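PDB 3A5V: alpha-galactosidase from Umbelopsis vinacea, which hydrolyses terminal alpha-galactosyl residues from galactosides as a tetrameric glycoside hydrolase of family 27. Local coordinates for residues Ser37-Tyr45 with Ile284-Ala292; Ser137-Tyr147 with Leu165-Phe176. All coordinates share one frame; numbering follows the deposited sequence.

Interaction 1 (Ser37-Tyr45 with Ile284-Ala292); sequences SSGLKDLGY and IIMNKEVIA
Tyr45 has CG anti to its carbonyl carbon (chi1 -55°), which carries the phenol to the backbone of Ile285. Met286 has the same first torsion (chi1 -57°), and its extended chain runs across Leu43 and Leu40. The contact lies on the outside of the (beta/alpha)8 barrel, near the seam where strand 11-14 pairs with strand 268-270. There the turn after helix 25-38 meets the junction of helices 279-285 and 288-294. Tyr45 OH donates to Ile285 O at 2.7 Å. The bond lies in the carbonyl plane on a lone pair, with a C=O...O angle of 129°. The same hydroxyl also pairs with Tyr258 of helix 251-263. A phenylalanine in place of Tyr45 would probably leave Ile285 O without this donor and Tyr258 without its hydroxyl mate. Met286 crosses both leucines at about a right angle. Its CB lies 3.6 Å from Leu43 CD1, and its CE reaches Leu40 CD2 at 3.7 Å. Leu40 CD2 also touches Ile285 CD1. Ile291 CD1 touches both Leu43 CB and Tyr45 CE1, the latter at 4.1 Å. Gly44 ends helix 40-43 in a Schellman motif. Leu43 CD2 meets Lys288 CG in a tight 3.5 Å contact.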
loop_
_atom_site.group_PDB
_atom_site.type_symbol
_atom_site.label_atom_id
_atom_site.label_comp_id
_atom_site.label_asym_id
_atom_site.label_seq_id
_atom_site.Cartn_x
_atom_site.Cartn_y
_atom_site.Cartn_z
ATOM N N SER A 37 -1.924 13.228 46.908
ATOM C CA SER A 37 -2.037 12.606 48.242
ATOM C C SER A 37 -1.715 11.109 48.262
ATOM O O SER A 37 -1.164 10.595 49.250
ATOM C CB SER A 37 -3.427 12.844 48.849
ATOM O OG SER A 37 -4.455 12.204 48.111
ATOM N N SER A 38 -2.041 10.418 47.173
ATOM C CA SER A 38 -1.801 8.973 47.089
ATOM C C SER A 38 -0.328 8.625 46.942
ATOM O O SER A 38 0.042 7.465 47.107
ATOM C CB SER A 38 -2.547 8.380 45.890
ATOM O OG SER A 38 -2.030 8.926 44.684
ATOM N N GLY A 39 0.500 9.601 46.580
ATOM C CA GLY A 39 1.916 9.334 46.310
ATOM C C GLY A 39 2.272 9.241 44.826
ATOM O O GLY A 39 3.455 9.169 44.477
ATOM N N LEU A 40 1.265 9.237 43.956
ATOM C CA LEU A 40 1.497 9.138 42.510
ATOM C C LEU A 40 2.343 10.291 41.985
ATOM O O LEU A 40 3.242 10.079 41.176
ATOM C CB LEU A 40 0.164 9.045 41.737
ATOM C CG LEU A 40 -0.615 7.722 41.895
ATOM C CD1 LEU A 40 -1.984 7.800 41.249
ATOM C CD2 LEU A 40 0.155 6.508 41.331
ATOM N N LYS A 41 2.063 11.511 42.455
ATOM C CA LYS A 41 2.874 12.651 42.070
ATOM C C LYS A 41 4.371 12.422 42.313
ATOM O O LYS A 41 5.199 12.623 41.408
ATOM C CB LYS A 41 2.418 13.937 42.789
ATOM C CG LYS A 41 3.375 15.104 42.513
ATOM C CD LYS A 41 2.944 16.381 43.256
ATOM C CE LYS A 41 3.154 16.254 44.743
ATOM N NZ LYS A 41 3.122 17.633 45.348
ATOM N N ASP A 42 4.721 12.016 43.531
ATOM C CA ASP A 42 6.123 11.851 43.881
ATOM C C ASP A 42 6.768 10.638 43.200
ATOM O O ASP A 42 7.989 10.575 43.091
ATOM C CB ASP A 42 6.299 11.785 45.395
ATOM C CG ASP A 42 5.942 13.112 46.083
ATOM O OD1 ASP A 42 6.239 14.192 45.536
ATOM O OD2 ASP A 42 5.350 13.054 47.166
ATOM N N LEU A 43 5.951 9.686 42.743
ATOM C CA LEU A 43 6.461 8.577 41.918
ATOM C C LEU A 43 6.846 9.022 40.500
ATOM O O LEU A 43 7.609 8.339 39.814
ATOM C CB LEU A 43 5.455 7.427 41.878
ATOM C CG LEU A 43 5.309 6.657 43.197
ATOM C CD1 LEU A 43 3.992 5.891 43.228
ATOM C CD2 LEU A 43 6.473 5.711 43.446
ATOM N N GLY A 44 6.322 10.171 40.068
ATOM C CA GLY A 44 6.635 10.714 38.743
ATOM C C GLY A 44 5.432 11.092 37.902
ATOM O O GLY A 44 5.596 11.762 36.890
ATOM N N TYR A 45 4.224 10.670 38.306
ATOM C CA TYR A 45 3.017 10.964 37.520
ATOM C C TYR A 45 2.561 12.394 37.820
ATOM O O TYR A 45 1.753 12.624 38.735
ATOM C CB TYR A 45 1.866 10.008 37.849
ATOM C CG TYR A 45 2.146 8.515 37.720
ATOM C CD1 TYR A 45 2.643 7.785 38.803
ATOM C CD2 TYR A 45 1.835 7.827 36.542
ATOM C CE1 TYR A 45 2.854 6.395 38.714
ATOM C CE2 TYR A 45 2.054 6.427 36.429
ATOM C CZ TYR A 45 2.549 5.726 37.513
ATOM O OH TYR A 45 2.752 4.363 37.418
ATOM N N ILE A 284 0.706 -2.621 40.924
ATOM C CA ILE A 284 1.123 -2.479 39.511
ATOM C C ILE A 284 1.674 -1.076 39.165
ATOM O O ILE A 284 2.681 -0.941 38.458
ATOM C CB ILE A 284 -0.033 -2.860 38.523
ATOM C CG1 ILE A 284 -0.574 -4.291 38.788
ATOM C CG2 ILE A 284 0.410 -2.677 37.027
ATOM C CD1 ILE A 284 0.486 -5.438 38.689
ATOM N N ILE A 285 1.028 -0.026 39.664
ATOM C CA ILE A 285 1.390 1.327 39.209
ATOM C C ILE A 285 2.333 2.088 40.157
ATOM O O ILE A 285 2.779 3.191 39.826
ATOM C CB ILE A 285 0.148 2.187 38.842
ATOM C CG1 ILE A 285 -0.643 2.602 40.104
ATOM C CG2 ILE A 285 -0.738 1.441 37.773
ATOM C CD1 ILE A 285 -1.821 3.561 39.828
ATOM N N MET A 286 2.617 1.523 41.333
ATOM C CA MET A 286 3.444 2.254 42.306
ATOM C C MET A 286 4.737 1.543 42.656
ATOM O O MET A 286 5.268 1.713 43.762
ATOM C CB MET A 286 2.658 2.579 43.595
ATOM C CG MET A 286 1.375 3.389 43.368
ATOM S SD MET A 286 0.659 3.832 44.982
ATOM C CE MET A 286 -0.781 4.783 44.490
ATOM N N ASN A 287 5.248 0.751 41.722
ATOM C CA ASN A 287 6.484 0.020 41.967
ATOM C C ASN A 287 7.645 0.854 41.435
ATOM O O ASN A 287 7.826 0.964 40.224
ATOM C CB ASN A 287 6.419 -1.368 41.300
ATOM C CG ASN A 287 7.669 -2.215 41.558
ATOM O OD1 ASN A 287 8.793 -1.712 41.507
ATOM N ND2 ASN A 287 7.472 -3.511 41.820
ATOM N N LYS A 288 8.426 1.444 42.336
ATOM C CA LYS A 288 9.511 2.356 41.938
ATOM C C LYS A 288 10.552 1.717 41.037
ATOM O O LYS A 288 11.148 2.405 40.227
ATOM C CB LYS A 288 10.228 2.959 43.171
ATOM C CG LYS A 288 9.319 3.846 44.041
ATOM C CD LYS A 288 10.066 4.295 45.314
ATOM C CE LYS A 288 9.128 4.991 46.279
ATOM N NZ LYS A 288 9.950 5.521 47.433
ATOM N N GLU A 289 10.801 0.415 41.210
ATOM C CA GLU A 289 11.834 -0.277 40.434
ATOM C C GLU A 289 11.394 -0.452 38.973
ATOM O O GLU A 289 12.211 -0.365 38.069
ATOM C CB GLU A 289 12.178 -1.632 41.072
ATOM C CG GLU A 289 12.690 -1.504 42.531
ATOM C CD GLU A 289 13.370 -2.766 43.049
ATOM O OE1 GLU A 289 13.876 -3.574 42.243
ATOM O OE2 GLU A 289 13.402 -2.956 44.283
ATOM N N VAL A 290 10.100 -0.679 38.759
ATOM C CA VAL A 290 9.545 -0.766 37.396
ATOM C C VAL A 290 9.521 0.624 36.737
ATOM O O VAL A 290 9.931 0.777 35.588
ATOM C CB VAL A 290 8.144 -1.408 37.386
ATOM C CG1 VAL A 290 7.647 -1.601 35.928
ATOM C CG2 VAL A 290 8.161 -2.755 38.126
ATOM N N ILE A 291 9.067 1.641 37.477
ATOM C CA ILE A 291 9.110 3.022 36.987
ATOM C C ILE A 291 10.541 3.419 36.596
ATOM O O ILE A 291 10.747 4.039 35.560
ATOM C CB ILE A 291 8.501 4.020 38.020
ATOM C CG1 ILE A 291 6.996 3.738 38.205
ATOM C CG2 ILE A 291 8.774 5.505 37.609
ATOM C CD1 ILE A 291 6.397 4.378 39.461
ATOM N N ALA A 292 11.523 3.022 37.411
ATOM C CA ALA A 292 12.930 3.305 37.103
ATOM C C ALA A 292 13.402 2.706 35.772
ATOM O O ALA A 292 14.353 3.200 35.163
ATOM C CB ALA A 292 13.825 2.824 38.261
#

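Interaction 2 (Ser137-Tyr147 with Leu165-Phe176); sequences SGTPKLSYDRY and LCNWGEDGPWNF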
loop_
_atom_site.group_PDB
_atom_site.type_symbol
_atom_site.label_atom_id
_atom_site.label_comp_id
_atom_site.label_asym_id
_atom_site.label_seq_id
_atom_site.Cartn_x
_atom_site.Cartn_y
_atom_site.Cartn_z
ATOM N N SER A 137 -3.874 13.992 5.127
ATOM C CA SER A 137 -3.101 12.827 5.556
ATOM C C SER A 137 -3.022 11.886 4.357
ATOM O O SER A 137 -3.649 12.155 3.327
ATOM C CB SER A 137 -3.798 12.132 6.745
ATOM O OG SER A 137 -4.917 11.362 6.311
ATOM N N GLY A 138 -2.244 10.807 4.480
ATOM C CA GLY A 138 -2.089 9.822 3.402
ATOM C C GLY A 138 -0.671 9.781 2.836
ATOM O O GLY A 138 -0.302 8.822 2.146
ATOM N N THR A 139 0.097 10.846 3.072
ATOM C CA THR A 139 1.545 10.834 2.878
ATOM C C THR A 139 2.181 11.388 4.156
ATOM O O THR A 139 1.528 12.167 4.879
ATOM C CB THR A 139 2.038 11.697 1.679
ATOM O OG1 THR A 139 1.804 13.084 1.965
ATOM C CG2 THR A 139 1.371 11.274 0.323
ATOM N N PRO A 140 3.448 11.001 4.438
ATOM C CA PRO A 140 4.212 11.603 5.535
ATOM C C PRO A 140 4.245 13.134 5.443
ATOM O O PRO A 140 4.152 13.812 6.473
ATOM C CB PRO A 140 5.620 11.021 5.334
ATOM C CG PRO A 140 5.353 9.676 4.728
ATOM C CD PRO A 140 4.221 9.933 3.771
ATOM N N LYS A 141 4.361 13.673 4.228
ATOM C CA LYS A 141 4.408 15.133 4.038
ATOM C C LYS A 141 3.099 15.841 4.397
ATOM O O LYS A 141 3.118 16.886 5.056
ATOM C CB LYS A 141 4.840 15.503 2.601
ATOM C CG LYS A 141 5.028 17.046 2.376
ATOM C CD LYS A 141 6.089 17.667 3.295
ATOM C CE LYS A 141 6.435 19.142 2.879
ATOM N NZ LYS A 141 6.981 19.932 4.055
ATOM N N LEU A 142 1.964 15.294 3.956
ATOM C CA LEU A 142 0.653 15.865 4.340
ATOM C C LEU A 142 0.445 15.902 5.859
ATOM O O LEU A 142 0.007 16.932 6.427
ATOM C CB LEU A 142 -0.514 15.121 3.657
ATOM C CG LEU A 142 -0.738 15.378 2.156
ATOM C CD1 LEU A 142 -1.632 14.270 1.514
ATOM C CD2 LEU A 142 -1.361 16.747 1.957
ATOM N N SER A 143 0.719 14.778 6.520
ATOM C CA SER A 143 0.534 14.715 7.967
ATOM C C SER A 143 1.571 15.599 8.679
ATOM O O SER A 143 1.232 16.325 9.626
ATOM C CB SER A 143 0.566 13.263 8.468
ATOM O OG SER A 143 -0.616 12.559 8.056
ATOM N N TYR A 144 2.822 15.559 8.204
ATOM C CA TYR A 144 3.874 16.427 8.753
ATOM C C TYR A 144 3.489 17.918 8.765
ATOM O O TYR A 144 3.617 18.581 9.788
ATOM C CB TYR A 144 5.191 16.246 7.988
ATOM C CG TYR A 144 6.300 17.157 8.466
ATOM C CD1 TYR A 144 6.469 18.434 7.906
ATOM C CD2 TYR A 144 7.189 16.745 9.465
ATOM C CE1 TYR A 144 7.497 19.288 8.336
ATOM C CE2 TYR A 144 8.214 17.593 9.911
ATOM C CZ TYR A 144 8.361 18.858 9.324
ATOM O OH TYR A 144 9.369 19.691 9.738
ATOM N N ASP A 145 3.035 18.444 7.627
ATOM C CA ASP A 145 2.732 19.871 7.531
ATOM C C ASP A 145 1.625 20.296 8.506
ATOM O O ASP A 145 1.730 21.349 9.143
ATOM C CB ASP A 145 2.386 20.267 6.086
ATOM C CG ASP A 145 3.616 20.321 5.184
ATOM O OD1 ASP A 145 4.754 20.456 5.695
ATOM O OD2 ASP A 145 3.440 20.235 3.954
ATOM N N ARG A 146 0.604 19.453 8.649
ATOM C CA ARG A 146 -0.514 19.715 9.561
ATOM C C ARG A 146 -0.067 19.730 11.034
ATOM O O ARG A 146 -0.490 20.612 11.806
ATOM C CB ARG A 146 -1.637 18.686 9.324
ATOM C CG ARG A 146 -2.933 18.877 10.177
ATOM C CD ARG A 146 -4.128 18.099 9.574
ATOM N NE ARG A 146 -3.723 16.739 9.213
ATOM C CZ ARG A 146 -3.748 15.699 10.039
ATOM N NH1 ARG A 146 -4.238 15.808 11.275
ATOM N NH2 ARG A 146 -3.312 14.524 9.612
ATOM N N TYR A 147 0.779 18.765 11.417
ATOM C CA TYR A 147 1.299 18.699 12.796
ATOM C C TYR A 147 2.390 19.730 13.080
ATOM O O TYR A 147 2.512 20.208 14.205
ATOM C CB TYR A 147 1.721 17.260 13.195
ATOM C CG TYR A 147 0.491 16.431 13.472
ATOM C CD1 TYR A 147 -0.274 16.670 14.614
ATOM C CD2 TYR A 147 0.028 15.482 12.553
ATOM C CE1 TYR A 147 -1.450 15.955 14.864
ATOM C CE2 TYR A 147 -1.156 14.760 12.798
ATOM C CZ TYR A 147 -1.887 15.012 13.951
ATOM O OH TYR A 147 -3.062 14.335 14.215
ATOM N N LEU A 165 1.667 13.945 20.096
ATOM C CA LEU A 165 0.865 13.636 18.896
ATOM C C LEU A 165 -0.096 12.499 19.163
ATOM O O LEU A 165 0.257 11.504 19.810
ATOM C CB LEU A 165 1.751 13.277 17.692
ATOM C CG LEU A 165 1.824 14.338 16.599
ATOM C CD1 LEU A 165 2.368 15.669 17.153
ATOM C CD2 LEU A 165 2.638 13.852 15.424
ATOM N N CYS A 166 -1.306 12.640 18.633
ATOM C CA CYS A 166 -2.297 11.579 18.684
ATOM C C CYS A 166 -2.890 11.343 17.274
ATOM O O CYS A 166 -4.065 11.623 17.028
ATOM C CB CYS A 166 -3.380 11.918 19.727
ATOM S SG CYS A 166 -4.629 10.602 19.987
ATOM N N ASN A 167 -2.061 10.808 16.367
ATOM C CA ASN A 167 -2.493 10.483 15.001
ATOM C C ASN A 167 -2.464 8.970 14.704
ATOM O O ASN A 167 -2.579 8.549 13.563
ATOM C CB ASN A 167 -1.727 11.320 13.959
ATOM C CG ASN A 167 -0.520 10.575 13.352
ATOM O OD1 ASN A 167 0.202 9.839 14.039
ATOM N ND2 ASN A 167 -0.311 10.774 12.061
ATOM N N TRP A 168 -2.286 8.171 15.765
ATOM C CA TRP A 168 -2.557 6.744 15.762
ATOM C C TRP A 168 -1.618 5.952 14.843
ATOM O O TRP A 168 -1.979 4.870 14.383
ATOM C CB TRP A 168 -4.003 6.469 15.319
ATOM C CG TRP A 168 -5.071 7.470 15.771
ATOM C CD1 TRP A 168 -5.309 7.924 17.052
ATOM C CD2 TRP A 168 -6.049 8.097 14.930
ATOM N NE1 TRP A 168 -6.378 8.801 17.045
ATOM C CE2 TRP A 168 -6.859 8.914 15.763
ATOM C CE3 TRP A 168 -6.334 8.031 13.552
ATOM C CZ2 TRP A 168 -7.937 9.666 15.263
ATOM C CZ3 TRP A 168 -7.414 8.781 13.054
ATOM C CH2 TRP A 168 -8.206 9.579 13.918
ATOM N N GLY A 169 -0.448 6.513 14.564
ATOM C CA GLY A 169 0.547 5.889 13.672
ATOM C C GLY A 169 0.380 6.174 12.183
ATOM O O GLY A 169 1.137 5.642 11.369
ATOM N N GLU A 170 -0.590 7.018 11.816
ATOM C CA GLU A 170 -0.861 7.275 10.397
ATOM C C GLU A 170 0.334 7.964 9.707
ATOM O O GLU A 170 0.893 8.921 10.233
ATOM C CB GLU A 170 -2.159 8.074 10.194
ATOM C CG GLU A 170 -2.598 8.180 8.715
ATOM C CD GLU A 170 -3.823 9.081 8.504
ATOM O OE1 GLU A 170 -4.082 10.009 9.321
ATOM O OE2 GLU A 170 -4.505 8.875 7.484
ATOM N N ASP A 171 0.737 7.437 8.550
ATOM C CA ASP A 171 1.861 7.984 7.770
ATOM C C ASP A 171 3.235 7.946 8.468
ATOM O O ASP A 171 4.168 8.626 8.026
ATOM C CB ASP A 171 1.555 9.427 7.297
ATOM C CG ASP A 171 0.287 9.506 6.462
ATOM O OD1 ASP A 171 0.134 8.669 5.550
ATOM O OD2 ASP A 171 -0.559 10.392 6.719
ATOM N N GLY A 172 3.350 7.167 9.545
ATOM C CA GLY A 172 4.640 6.933 10.221
ATOM C C GLY A 172 5.234 8.108 10.983
ATOM O O GLY A 172 6.291 8.631 10.589
ATOM N N PRO A 173 4.585 8.515 12.099
ATOM C CA PRO A 173 5.103 9.637 12.906
ATOM C C PRO A 173 6.485 9.352 13.521
ATOM O O PRO A 173 7.222 10.295 13.771
ATOM C CB PRO A 173 4.057 9.815 13.999
ATOM C CG PRO A 173 3.363 8.433 14.108
ATOM C CD PRO A 173 3.358 7.928 12.681
ATOM N N TRP A 174 6.831 8.075 13.726
ATOM C CA TRP A 174 8.183 7.683 14.182
ATOM C C TRP A 174 9.286 8.143 13.212
ATOM O O TRP A 174 10.452 8.247 13.602
ATOM C CB TRP A 174 8.271 6.155 14.436
ATOM C CG TRP A 174 7.647 5.350 13.329
ATOM C CD1 TRP A 174 8.226 4.994 12.136
ATOM C CD2 TRP A 174 6.298 4.866 13.284
ATOM N NE1 TRP A 174 7.319 4.291 11.368
ATOM C CE2 TRP A 174 6.131 4.201 12.049
ATOM C CE3 TRP A 174 5.219 4.907 14.189
ATOM C CZ2 TRP A 174 4.923 3.569 11.685
ATOM C CZ3 TRP A 174 4.017 4.285 13.834
ATOM C CH2 TRP A 174 3.876 3.629 12.583
ATOM N N ASN A 175 8.909 8.401 11.952
ATOM C CA ASN A 175 9.796 9.019 10.956
ATOM C C ASN A 175 9.617 10.545 10.898
ATOM O O ASN A 175 10.591 11.289 11.002
ATOM C CB ASN A 175 9.564 8.432 9.542
ATOM C CG ASN A 175 9.709 6.911 9.493
ATOM O OD1 ASN A 175 10.670 6.329 10.025
ATOM N ND2 ASN A 175 8.751 6.257 8.831
ATOM N N PHE A 176 8.376 11.011 10.710
ATOM C CA PHE A 176 8.150 12.422 10.382
ATOM C C PHE A 176 8.080 13.382 11.566
ATOM O O PHE A 176 8.354 14.578 11.417
ATOM C CB PHE A 176 6.967 12.635 9.400
ATOM C CG PHE A 176 5.574 12.516 10.032
ATOM C CD1 PHE A 176 5.074 13.519 10.883
ATOM C CD2 PHE A 176 4.742 11.425 9.718
ATOM C CE1 PHE A 176 3.778 13.422 11.440
ATOM C CE2 PHE A 176 3.436 11.306 10.296
ATOM C CZ PHE A 176 2.965 12.317 11.162
HETATM O O HOH W 1 -2.121 11.906 10.084
#
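Ser143 and Gly138 share one carboxylate oxygen of Asp171. Ser143 OG donates to Asp171 OD2 at 2.5 Å, on the anti lone pair. Gly138 N reaches the same oxygen at 2.8 Å from the syn side, nearly straight at 169°. The two bonds should limit rotation of the carboxylate. Beside it, Ser137 OG donates to Glu170 OE2 at 2.8 Å, meeting it from above the carboxylate plane, 43° out of it. Tyr147 OH bonds Asp129 O.

A water bridges the two segments. It donates to Ser143 OG and Glu170 OE1, accepts from Asn167 ND2, and accepts weakly from Arg146 NH2. Glu170 OE1 also takes a bond from Asn130, and Asn167 ND2 donates to Glu170 O. Asn167 to Glu170 form a type I' turn, overlapped by a type II turn from Gly169 to Gly172.

These turns follow strand 162-165 of the (beta/alpha)8 barrel, and the partner is the start of helix 140-156, N-capped by Thr139. Tyr144 OH bonds Gln134 of a second subunit and Thr139 packs on Thr139 of a third, so the contact is part of the subunit interfaces of the tetramer.

Two rings carry the remaining packing. Leu165 CG sits over one face of Tyr147 in a CH-pi contact, 4.1 Å from the ring centroid. Phe176, with CG between the backbone N and the carbonyl carbon (chi1 77°), sets one face against the backbone N of Tyr144. Its CD1 meets Tyr144 CB at 4.0 Å, and its CZ touches Ser143 CB at 3.7 Å.

From the N terminus, the chain first passes strand 11-14 and helix 25-38, then leaves 37-45 for strand 47-49. It next builds further strands and helices of the barrel and reaches 137-147, at the start of helix 140-156. Interaction 2 closes a short loop from there: with 17 residues between, 165-176 returns at the end of strand 162-165. The chain then completes the barrel strands. Only at 284-292 does interaction 1 close its own loop of 238 residues, so interaction 2 is nested inside it. Interaction 1 ties the early barrel to its last helices, and interaction 2 ties helix 140-156 to short helix 173-176. Their centres are 32 Å apart, on opposite sides of the chain's centre.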